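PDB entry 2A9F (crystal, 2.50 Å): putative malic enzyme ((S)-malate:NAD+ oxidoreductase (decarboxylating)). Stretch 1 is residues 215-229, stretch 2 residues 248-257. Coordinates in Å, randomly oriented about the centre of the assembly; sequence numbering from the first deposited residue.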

# COMPACT_ATOMS: atom_id res chain seq x y z
N VAL A 215 38.55 16.48 -6.71
CA VAL A 215 37.76 16.41 -5.48
C VAL A 215 38.61 15.81 -4.35
O VAL A 215 39.23 14.77 -4.53
CB VAL A 215 36.50 15.50 -5.66
CG1 VAL A 215 35.72 15.38 -4.36
CG2 VAL A 215 35.60 16.05 -6.76
N THR A 216 38.66 16.48 -3.20
CA THR A 216 39.39 15.96 -2.06
C THR A 216 38.38 15.65 -0.97
O THR A 216 37.62 16.52 -0.56
CB THR A 216 40.42 16.97 -1.49
OG1 THR A 216 41.49 17.15 -2.42
CG2 THR A 216 40.99 16.45 -0.17
N VAL A 217 38.37 14.40 -0.52
CA VAL A 217 37.44 13.95 0.50
C VAL A 217 38.03 14.06 1.90
O VAL A 217 39.21 13.79 2.12
CB VAL A 217 37.02 12.49 0.22
CG1 VAL A 217 36.07 12.00 1.30
CG2 VAL A 217 36.37 12.41 -1.16
N VAL A 218 37.22 14.45 2.87
CA VAL A 218 37.73 14.59 4.22
C VAL A 218 36.85 13.91 5.22
O VAL A 218 35.64 14.02 5.15
CB VAL A 218 37.79 16.05 4.63
CG1 VAL A 218 38.84 16.24 5.73
CG2 VAL A 218 38.06 16.92 3.41
N ASP A 219 37.45 13.19 6.16
CA ASP A 219 36.62 12.59 7.18
C ASP A 219 36.98 13.17 8.54
O ASP A 219 37.55 14.27 8.62
CB ASP A 219 36.72 11.06 7.19
CG ASP A 219 38.10 10.55 7.51
OD1 ASP A 219 38.95 11.34 8.01
OD2 ASP A 219 38.33 9.35 7.27
N LYS A 220 36.63 12.45 9.60
CA LYS A 220 36.87 12.90 10.96
C LYS A 220 38.35 12.96 11.38
O LYS A 220 38.68 13.59 12.38
CB LYS A 220 36.10 12.01 11.93
CG LYS A 220 36.19 12.40 13.41
CD LYS A 220 35.32 11.46 14.24
CE LYS A 220 35.42 11.76 15.73
NZ LYS A 220 34.54 10.84 16.50
N PHE A 221 39.23 12.33 10.61
CA PHE A 221 40.65 12.30 10.96
C PHE A 221 41.59 12.95 9.95
O PHE A 221 42.80 12.73 10.01
CB PHE A 221 41.08 10.85 11.16
CG PHE A 221 40.09 10.05 11.94
CD1 PHE A 221 39.86 10.33 13.29
CD2 PHE A 221 39.32 9.07 11.32
CE1 PHE A 221 38.88 9.65 14.01
CE2 PHE A 221 38.33 8.38 12.02
CZ PHE A 221 38.11 8.68 13.37
N GLY A 222 41.03 13.73 9.02
CA GLY A 222 41.85 14.40 8.03
C GLY A 222 41.57 14.02 6.59
O GLY A 222 40.63 13.28 6.28
N ILE A 223 42.40 14.55 5.69
CA ILE A 223 42.26 14.31 4.26
C ILE A 223 42.46 12.85 3.85
O ILE A 223 43.35 12.17 4.35
CB ILE A 223 43.27 15.15 3.48
CG1 ILE A 223 43.06 16.63 3.79
CG2 ILE A 223 43.16 14.84 1.99
CD1 ILE A 223 44.22 17.52 3.38
N ILE A 224 41.61 12.37 2.94
CA ILE A 224 41.75 11.01 2.44
C ILE A 224 42.87 11.07 1.41
O ILE A 224 42.67 11.51 0.29
CB ILE A 224 40.45 10.52 1.77
CG1 ILE A 224 39.42 10.20 2.86
CG2 ILE A 224 40.72 9.28 0.92
CD1 ILE A 224 38.26 9.37 2.38
N ASN A 225 44.07 10.66 1.80
CA ASN A 225 45.18 10.69 0.86
C ASN A 225 45.53 9.28 0.45
O ASN A 225 45.63 8.39 1.29
CB ASN A 225 46.40 11.37 1.48
CG ASN A 225 47.53 11.54 0.47
OD1 ASN A 225 47.79 10.64 -0.32
ND2 ASN A 225 48.20 12.67 0.52
N GLU A 226 45.72 9.08 -0.84
CA GLU A 226 46.02 7.74 -1.33
C GLU A 226 47.37 7.22 -0.87
O GLU A 226 47.51 6.03 -0.56
CB GLU A 226 45.94 7.73 -2.86
CG GLU A 226 46.03 6.36 -3.46
CD GLU A 226 45.90 6.38 -4.98
OE1 GLU A 226 45.92 5.28 -5.56
OE2 GLU A 226 45.76 7.48 -5.58
N GLN A 227 48.36 8.10 -0.82
CA GLN A 227 49.70 7.71 -0.42
C GLN A 227 49.90 7.67 1.09
O GLN A 227 51.02 7.82 1.58
CB GLN A 227 50.75 8.62 -1.06
CG GLN A 227 50.38 10.07 -1.04
CD GLN A 227 51.57 10.98 -1.25
OE1 GLN A 227 52.37 10.76 -2.15
NE2 GLN A 227 51.67 12.03 -0.42
N GLU A 228 48.81 7.47 1.82
CA GLU A 228 48.86 7.36 3.27
C GLU A 228 48.01 6.17 3.66
O GLU A 228 46.87 6.34 4.10
CB GLU A 228 48.31 8.63 3.94
CG GLU A 228 49.16 9.87 3.75
CD GLU A 228 48.62 11.08 4.52
OE1 GLU A 228 48.47 10.98 5.75
OE2 GLU A 228 48.37 12.13 3.90
N ALA A 229 48.54 4.96 3.46
CA ALA A 229 47.81 3.74 3.81
C ALA A 229 47.51 3.76 5.31
O ALA A 229 47.92 2.87 6.06
CB ALA A 229 48.64 2.52 3.45
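Stretch 2 (248-257) KSGTLEDALE

Stretch 2 is irregular: Lys248 has positive phi, Ser249 to Leu252 are broadly extended, and from Glu253 (-41/-55) the chain turns into a weakly bonded helix at about 254-257. The tightest bond at that bend is Leu256 N to Glu253 O, 2.6 Å. The CA register fixes its direction: Lys248 lies 5.3 Å from Asn225 (CA to CA) and Leu252 lies 4.6 Å from Gly222 (CA to CA), so the numbering rises in one stretch as it falls in the other, and the two run antiparallel here. One backbone hydrogen bond joins them, Ile223 N to Thr251 O at 3.3 Å, and its angle of 174° at the hydrogen is nearly linear.

Ile223 has the largest covered area. Its CA-to-CB bond points toward stretch 2, and with chi1 m and chi2 t its CD1 reaches the backbone, 3.2 Å from Ser249 O and 3.3 Å from Thr251 N. Its CG1 also lies 3.3 Å from CD1 of Leu256. Leu256, likewise directed toward stretch 1, carries the contact onto the strand: its CD1 is 3.4 Å from Thr216 CG2 and also abuts Val218, whose CB points the same way as that of Thr216, as expected for alternate residues of a strand.

Lys248 covers the other end. It has positive phi and psi (61/63), and its CB points toward stretch 1 while the end of its side chain leads away; the near part of the side chain makes the contact, with Lys248 CB 3.1 Å from Asn225 ND2 and Lys248 CG 3.2 Å from Gln227 CG. Gln227 belongs to the type I turn from Asn225 to Glu228, and Lys248 packs against that turn.

Gly222 packs with its CA 3.7 Å from Thr251 O. An ideal CB would lie 3.0 Å from that oxygen, and the backbone angles of 119/-174 by themselves call for glycine. At Gly250, a CB would clash with Glu228 OE2, 2.3 Å away. Together the two stretches bury 600 Å².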

# COMPACT_ATOMS: atom_id res chain seq x y z
N LYS A 248 47.65 14.59 -3.45
CA LYS A 248 47.99 13.96 -2.19
C LYS A 248 48.40 14.95 -1.11
O LYS A 248 49.53 14.93 -0.64
CB LYS A 248 49.07 12.91 -2.41
CG LYS A 248 48.54 11.66 -3.10
CD LYS A 248 49.35 11.26 -4.31
CE LYS A 248 49.28 12.31 -5.38
NZ LYS A 248 49.74 11.77 -6.69
N SER A 249 47.47 15.82 -0.74
CA SER A 249 47.72 16.78 0.33
C SER A 249 47.42 16.04 1.63
O SER A 249 46.29 15.64 1.86
CB SER A 249 46.79 17.99 0.19
OG SER A 249 46.96 18.89 1.28
N GLY A 250 48.44 15.86 2.45
CA GLY A 250 48.25 15.15 3.71
C GLY A 250 48.09 16.10 4.87
O GLY A 250 49.02 16.28 5.67
N THR A 251 46.92 16.70 5.00
CA THR A 251 46.68 17.63 6.09
C THR A 251 45.29 17.52 6.74
O THR A 251 44.79 16.41 6.97
CB THR A 251 46.93 19.06 5.61
N LEU A 252 44.69 18.66 7.04
CA LEU A 252 43.38 18.69 7.68
C LEU A 252 42.36 19.54 6.93
O LEU A 252 42.70 20.28 6.02
CB LEU A 252 43.52 19.23 9.10
CG LEU A 252 42.41 18.75 10.03
CD1 LEU A 252 42.71 17.31 10.41
CD2 LEU A 252 42.33 19.63 11.27
N GLU A 253 41.09 19.42 7.33
CA GLU A 253 40.01 20.18 6.73
C GLU A 253 40.47 21.62 6.48
O GLU A 253 40.41 22.13 5.37
CB GLU A 253 38.79 20.16 7.66
CG GLU A 253 37.65 21.09 7.27
CD GLU A 253 37.00 20.72 5.95
OE1 GLU A 253 36.36 19.65 5.88
OE2 GLU A 253 37.13 21.49 4.99
N ASP A 254 40.95 22.26 7.54
CA ASP A 254 41.45 23.63 7.46
C ASP A 254 42.44 23.72 6.29
O ASP A 254 42.35 24.61 5.45
CB ASP A 254 42.18 24.00 8.76
CG ASP A 254 42.69 25.43 8.77
OD1 ASP A 254 42.75 26.06 7.69
OD2 ASP A 254 43.05 25.93 9.86
N ALA A 255 43.36 22.77 6.25
CA ALA A 255 44.37 22.75 5.22
C ALA A 255 43.80 22.29 3.87
O ALA A 255 44.54 21.91 2.97
CB ALA A 255 45.54 21.86 5.65
N LEU A 256 42.48 22.34 3.73
CA LEU A 256 41.86 21.93 2.47
C LEU A 256 41.15 23.07 1.76
O LEU A 256 41.07 23.07 0.53
CB LEU A 256 40.90 20.77 2.68
CG LEU A 256 41.59 19.43 2.58
CD1 LEU A 256 40.56 18.34 2.57
CD2 LEU A 256 42.41 19.37 1.30
N GLU A 257 40.64 24.01 2.53
CA GLU A 257 39.97 25.17 1.97
C GLU A 257 40.97 25.92 1.10
O GLU A 257 40.58 26.64 0.19
CB GLU A 257 39.49 26.11 3.07
CG GLU A 257 38.84 25.44 4.27
CD GLU A 257 37.64 24.62 3.89
OE1 GLU A 257 36.69 24.56 4.71
OE2 GLU A 257 37.64 24.02 2.79